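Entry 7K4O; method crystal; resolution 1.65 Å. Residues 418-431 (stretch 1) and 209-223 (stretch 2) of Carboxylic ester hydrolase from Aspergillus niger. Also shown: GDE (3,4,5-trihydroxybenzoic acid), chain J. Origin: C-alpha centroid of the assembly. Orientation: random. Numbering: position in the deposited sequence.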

# COMPACT_ATOMS: atom_id res chain seq x y z
N ALA A 418 4.40 -5.45 -11.00
CA ALA A 418 4.05 -4.52 -12.10
C ALA A 418 3.27 -3.32 -11.55
O ALA A 418 2.38 -2.74 -12.22
CB ALA A 418 3.32 -5.26 -13.21
N ASP A 419 3.59 -2.93 -10.29
CA ASP A 419 2.89 -1.79 -9.65
C ASP A 419 3.33 -0.51 -10.39
O ASP A 419 4.53 -0.24 -10.44
CB ASP A 419 3.24 -1.75 -8.16
CG ASP A 419 2.35 -0.84 -7.37
OD1 ASP A 419 1.87 0.20 -7.93
OD2 ASP A 419 2.04 -1.21 -6.21
N PHE A 420 2.37 0.23 -10.85
CA PHE A 420 2.54 1.46 -11.64
C PHE A 420 2.33 2.69 -10.78
O PHE A 420 2.40 3.81 -11.31
CB PHE A 420 1.51 1.51 -12.78
CG PHE A 420 0.08 1.34 -12.35
CD1 PHE A 420 -0.64 2.40 -11.86
CD2 PHE A 420 -0.51 0.08 -12.36
CE1 PHE A 420 -1.97 2.24 -11.47
CE2 PHE A 420 -1.82 -0.09 -11.94
CZ PHE A 420 -2.55 0.99 -11.48
N SER A 421 2.03 2.49 -9.49
CA SER A 421 1.63 3.60 -8.60
C SER A 421 2.70 3.79 -7.53
O SER A 421 2.95 4.92 -7.15
CB SER A 421 0.25 3.40 -8.04
OG SER A 421 -0.21 4.51 -7.29
N ILE A 422 3.23 2.68 -7.00
CA ILE A 422 4.34 2.67 -6.01
C ILE A 422 5.38 1.73 -6.51
O ILE A 422 5.10 0.54 -6.69
CB ILE A 422 3.82 2.28 -4.61
CG1 ILE A 422 2.60 3.13 -4.24
CG2 ILE A 422 4.98 2.35 -3.63
CD1 ILE A 422 2.05 2.91 -2.86
N PRO A 423 6.63 2.19 -6.72
CA PRO A 423 7.67 1.30 -7.21
C PRO A 423 7.85 0.07 -6.31
O PRO A 423 8.03 0.20 -5.13
CB PRO A 423 8.92 2.16 -7.21
CG PRO A 423 8.39 3.54 -7.36
CD PRO A 423 7.13 3.57 -6.51
N THR A 424 7.89 -1.12 -6.92
CA THR A 424 8.14 -2.35 -6.14
C THR A 424 9.41 -2.23 -5.31
O THR A 424 9.45 -2.74 -4.17
CB THR A 424 8.17 -3.58 -7.06
OG1 THR A 424 7.10 -3.47 -7.99
CG2 THR A 424 8.09 -4.85 -6.24
N ALA A 425 10.48 -1.63 -5.87
CA ALA A 425 11.75 -1.51 -5.15
C ALA A 425 11.60 -0.69 -3.86
O ALA A 425 12.49 -0.79 -3.02
CB ALA A 425 12.79 -0.96 -6.10
N ALA A 426 10.56 0.11 -3.73
CA ALA A 426 10.34 0.92 -2.50
C ALA A 426 10.17 -0.02 -1.31
O ALA A 426 10.62 0.36 -0.20
CB ALA A 426 9.19 1.82 -2.61
N SER A 427 9.56 -1.18 -1.53
CA SER A 427 9.32 -2.14 -0.41
C SER A 427 10.60 -2.87 -0.07
O SER A 427 10.91 -3.04 1.12
CB SER A 427 8.18 -3.09 -0.74
OG SER A 427 6.93 -2.43 -0.71
N ILE A 428 11.37 -3.35 -1.07
CA ILE A 428 12.66 -4.00 -0.77
C ILE A 428 13.52 -3.04 0.04
O ILE A 428 14.18 -3.44 1.01
CB ILE A 428 13.37 -4.43 -2.08
CG1 ILE A 428 12.78 -5.72 -2.68
CG2 ILE A 428 14.82 -4.64 -1.79
CD1 ILE A 428 11.42 -5.62 -3.21
N ARG A 429 13.56 -1.77 -0.37
CA ARG A 429 14.45 -0.83 0.33
C ARG A 429 14.17 -0.77 1.83
O ARG A 429 15.09 -0.70 2.63
CB ARG A 429 14.39 0.57 -0.29
CG ARG A 429 15.48 1.45 0.33
CD ARG A 429 15.49 2.83 -0.32
NE ARG A 429 16.56 3.65 0.20
CZ ARG A 429 17.80 3.72 -0.32
NH1 ARG A 429 18.12 3.05 -1.42
NH2 ARG A 429 18.70 4.50 0.24
N TYR A 430 12.90 -0.73 2.21
CA TYR A 430 12.57 -0.61 3.65
C TYR A 430 12.99 -1.86 4.39
O TYR A 430 13.55 -1.75 5.50
CB TYR A 430 11.09 -0.31 3.86
CG TYR A 430 10.77 -0.12 5.31
CD1 TYR A 430 11.29 0.96 6.04
CD2 TYR A 430 10.00 -1.06 6.01
CE1 TYR A 430 11.04 1.11 7.40
CE2 TYR A 430 9.72 -0.91 7.35
CZ TYR A 430 10.24 0.17 8.05
OH TYR A 430 9.97 0.26 9.38
N TRP A 431 12.72 -3.04 3.82
CA TRP A 431 13.13 -4.29 4.49
C TRP A 431 14.65 -4.28 4.67
O TRP A 431 15.17 -4.63 5.76
CB TRP A 431 12.63 -5.49 3.68
CG TRP A 431 12.93 -6.83 4.26
CD1 TRP A 431 12.06 -7.62 4.97
CD2 TRP A 431 14.14 -7.60 4.10
NE1 TRP A 431 12.65 -8.83 5.26
CE2 TRP A 431 13.93 -8.83 4.77
CE3 TRP A 431 15.38 -7.38 3.48
CZ2 TRP A 431 14.90 -9.82 4.79
CZ3 TRP A 431 16.33 -8.37 3.51
CH2 TRP A 431 16.10 -9.56 4.19
OAA GDE J . -3.55 4.58 -1.61
OAB GDE J . -3.59 4.12 -3.77
OAC GDE J . -0.10 8.39 -1.36
OAD GDE J . 0.81 6.11 -5.45
OAE GDE J . 1.42 8.02 -3.69
CAF GDE J . -1.59 6.56 -2.06
CAG GDE J . -1.13 5.39 -4.15
CAH GDE J . -3.09 4.72 -2.79
CAI GDE J . -0.48 7.38 -2.28
CAJ GDE J . -0.02 6.25 -4.39
CAK GDE J . -1.91 5.62 -3.03
CAL GDE J . 0.30 7.20 -3.45
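Stretch 2 209-223: GAPAFRWSFQQTQHL

Packing of residues 209-223 on residues 418-431 of the esterase, with 3,4,5-trihydroxybenzoic acid (GDE) bound beside the contact. Stretch 2 leaves Gly209 as a loop, turns at Ala210 and Arg214, both with positive phi (24° and 53°), and enters a helix that begins at Trp215, with Arg214 as its N-cap. Stretch 1 is a loop through Pro423 and then a helix that runs on past Trp431. The partners do not follow one another in simple order: the CA atoms nearest across the contact pair Ile422 with Ala210 (6.7 Å), Ser421 with His222 (7.9 Å) and Ala426 with Arg214 (7.9 Å), so the start and the end of stretch 2 both come to the loop of stretch 1, while its middle lies on the helix. Together the two stretches bury 655 Å², with Arg214, Ile422 and Phe213 the largest contributors.

Arg214 covers the most, 85 Å². Its CA-to-CB bond points toward stretch 1, and chi1 and chi2 are both t before chi3 turns to m. The guanidinium reaches the carbonyl of Ala426: NH1 donates to Ala426 O at 3.0 Å with an angle of 159°, and NH2 adds a weak bond to Ala426 O at 3.3 Å. That carbonyl lies near the guanidinium plane, so both nitrogens can address it. Within the helix the same oxygen receives only a weak bond from Tyr430 N, 3.5 Å from Ala426 O. Arg429 CG lies over one face of the Arg214 guanidinium, and the two like charges come close, Arg429 NE being 4.4 Å from Arg214 NE; both side chains are also hydrogen-bonded elsewhere in the structure.

Ile422 (82 Å²) starts sideways, but with chi1 m and chi2 t its end comes nearer to the turn of stretch 2. CD1 of Ile422 stands 3.2 Å from Ala210 O and 3.8 Å from Ala212 CB. Its own backbone is held by Asp419, whose OD1 accepts from Ile422 N at 3.0 Å and from Ser421 N at 2.8 Å.

Phe213 (65 Å²) likewise swings its ring in from a sideways start. Its CZ packs 3.3 Å from Tyr430 CB, and the two rings meet obliquely, centroids 5.1 Å apart and planes at 57°. Ala426 O lies at the edge of the Phe213 ring, 3.5 Å from CE1. Nearby, one water bridges the stretches, donating to Pro211 O at 2.9 Å and hydrogen-bonded to Ser427 OG at 3.1 Å.

At the ligand end, Gln218 NE2 serves both sides: it donates to Ser421 O at 3.0 Å (162°) and to GDE OAE at 3.0 Å (178°). His222 NE2 and Ser421 OG converge on GDE OAD, at 2.7 and 2.6 Å, so this hydroxyl joins the two stretches by hydrogen bonds. Gln219, which does not touch stretch 1, takes the hydroxyl OAE of GDE on its OE1 at 2.7 Å and donates from NE2 to OAC of GDE at 2.8 Å.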

# COMPACT_ATOMS: atom_id res chain seq x y z
N GLY A 209 0.21 -4.29 2.24
CA GLY A 209 0.45 -4.25 0.79
C GLY A 209 1.04 -2.92 0.32
O GLY A 209 0.53 -1.86 0.77
N ALA A 210 1.99 -2.98 -0.62
CA ALA A 210 2.53 -1.84 -1.43
C ALA A 210 2.34 -0.50 -0.71
O ALA A 210 1.53 0.33 -1.12
CB ALA A 210 1.85 -1.81 -2.78
N PRO A 211 3.06 -0.28 0.39
CA PRO A 211 2.78 0.88 1.21
C PRO A 211 3.25 2.20 0.58
O PRO A 211 4.39 2.26 0.08
CB PRO A 211 3.52 0.56 2.51
CG PRO A 211 4.65 -0.35 2.10
CD PRO A 211 4.06 -1.17 0.98
N ALA A 212 2.42 3.23 0.75
CA ALA A 212 2.76 4.61 0.35
C ALA A 212 3.64 5.30 1.40
O ALA A 212 3.36 6.47 1.76
CB ALA A 212 1.52 5.36 0.06
N PHE A 213 4.66 4.59 1.90
CA PHE A 213 5.63 5.19 2.84
C PHE A 213 6.75 5.88 2.03
O PHE A 213 6.66 6.04 0.79
CB PHE A 213 6.08 4.16 3.86
CG PHE A 213 6.77 2.93 3.35
CD1 PHE A 213 7.24 2.81 2.06
CD2 PHE A 213 6.98 1.87 4.24
CE1 PHE A 213 7.94 1.67 1.68
CE2 PHE A 213 7.63 0.72 3.84
CZ PHE A 213 8.17 0.66 2.59
N ARG A 214 7.77 6.33 2.73
CA ARG A 214 8.86 7.17 2.16
C ARG A 214 8.20 8.37 1.48
O ARG A 214 8.58 8.73 0.35
CB ARG A 214 9.76 6.34 1.25
CG ARG A 214 11.15 6.93 1.10
CD ARG A 214 12.10 6.03 0.34
NE ARG A 214 12.36 4.80 1.11
CZ ARG A 214 11.90 3.57 0.84
NH1 ARG A 214 11.16 3.33 -0.21
NH2 ARG A 214 12.15 2.62 1.71
N TRP A 215 7.30 9.04 2.19
CA TRP A 215 6.33 10.02 1.68
C TRP A 215 6.97 11.03 0.70
O TRP A 215 6.43 11.17 -0.42
CB TRP A 215 5.67 10.74 2.84
CG TRP A 215 4.53 11.60 2.37
CD1 TRP A 215 4.54 12.92 2.03
CD2 TRP A 215 3.16 11.18 2.30
NE1 TRP A 215 3.29 13.30 1.66
CE2 TRP A 215 2.40 12.27 1.82
CE3 TRP A 215 2.50 9.96 2.55
CZ2 TRP A 215 1.04 12.17 1.57
CZ3 TRP A 215 1.15 9.87 2.32
CH2 TRP A 215 0.43 10.95 1.83
N SER A 216 8.03 11.72 1.11
CA SER A 216 8.54 12.85 0.29
C SER A 216 9.05 12.31 -1.05
O SER A 216 9.05 13.10 -2.03
CB SER A 216 9.59 13.66 1.07
OG SER A 216 10.77 12.91 1.29
N PHE A 217 9.57 11.09 -1.10
CA PHE A 217 10.14 10.52 -2.35
C PHE A 217 9.00 9.94 -3.15
O PHE A 217 8.88 10.19 -4.35
CB PHE A 217 11.21 9.49 -2.01
CG PHE A 217 12.51 10.06 -1.50
CD1 PHE A 217 12.61 10.67 -0.26
CD2 PHE A 217 13.64 10.06 -2.31
CE1 PHE A 217 13.78 11.26 0.16
CE2 PHE A 217 14.83 10.60 -1.86
CZ PHE A 217 14.89 11.20 -0.64
N GLN A 218 8.10 9.19 -2.51
CA GLN A 218 7.02 8.48 -3.21
C GLN A 218 6.08 9.49 -3.85
O GLN A 218 5.64 9.29 -4.99
CB GLN A 218 6.25 7.61 -2.20
CG GLN A 218 4.89 7.14 -2.73
CD GLN A 218 4.93 6.45 -4.08
OE1 GLN A 218 5.95 5.86 -4.44
NE2 GLN A 218 3.79 6.46 -4.74
N GLN A 219 5.65 10.57 -3.15
CA GLN A 219 4.65 11.46 -3.73
C GLN A 219 5.31 12.29 -4.86
O GLN A 219 4.72 12.46 -5.94
CB GLN A 219 4.02 12.40 -2.71
CG GLN A 219 3.41 11.72 -1.47
CD GLN A 219 2.50 10.57 -1.81
OE1 GLN A 219 1.88 10.53 -2.88
NE2 GLN A 219 2.32 9.67 -0.83
N THR A 220 6.52 12.76 -4.61
CA THR A 220 7.18 13.64 -5.60
C THR A 220 7.53 12.85 -6.87
O THR A 220 7.44 13.45 -7.98
CB THR A 220 8.42 14.29 -5.01
OG1 THR A 220 8.07 14.96 -3.79
CG2 THR A 220 9.04 15.28 -5.97
N GLN A 221 7.90 11.58 -6.77
CA GLN A 221 8.29 10.79 -7.97
C GLN A 221 7.12 10.63 -8.92
O GLN A 221 7.39 10.34 -10.12
CB GLN A 221 8.99 9.48 -7.61
CG GLN A 221 8.12 8.45 -6.93
CD GLN A 221 7.25 7.65 -7.87
OE1 GLN A 221 7.73 7.25 -8.95
NE2 GLN A 221 5.97 7.47 -7.50
N HIS A 222 5.89 10.86 -8.50
CA HIS A 222 4.72 10.82 -9.39
C HIS A 222 4.84 11.91 -10.49
O HIS A 222 4.14 11.78 -11.49
CB HIS A 222 3.43 10.98 -8.63
CG HIS A 222 2.87 9.70 -8.08
ND1 HIS A 222 2.43 8.69 -8.92
CD2 HIS A 222 2.64 9.30 -6.79
CE1 HIS A 222 1.91 7.72 -8.17
NE2 HIS A 222 2.04 8.06 -6.84
N LEU A 223 5.69 12.92 -10.27
CA LEU A 223 5.89 14.02 -11.26
C LEU A 223 7.06 13.66 -12.15
O LEU A 223 7.28 14.40 -13.11
CB LEU A 223 6.14 15.35 -10.54
CG LEU A 223 4.97 15.93 -9.77
CD1 LEU A 223 5.35 17.26 -9.09
CD2 LEU A 223 3.75 16.14 -10.62
O HOH W 1 6.44 0.58 -1.05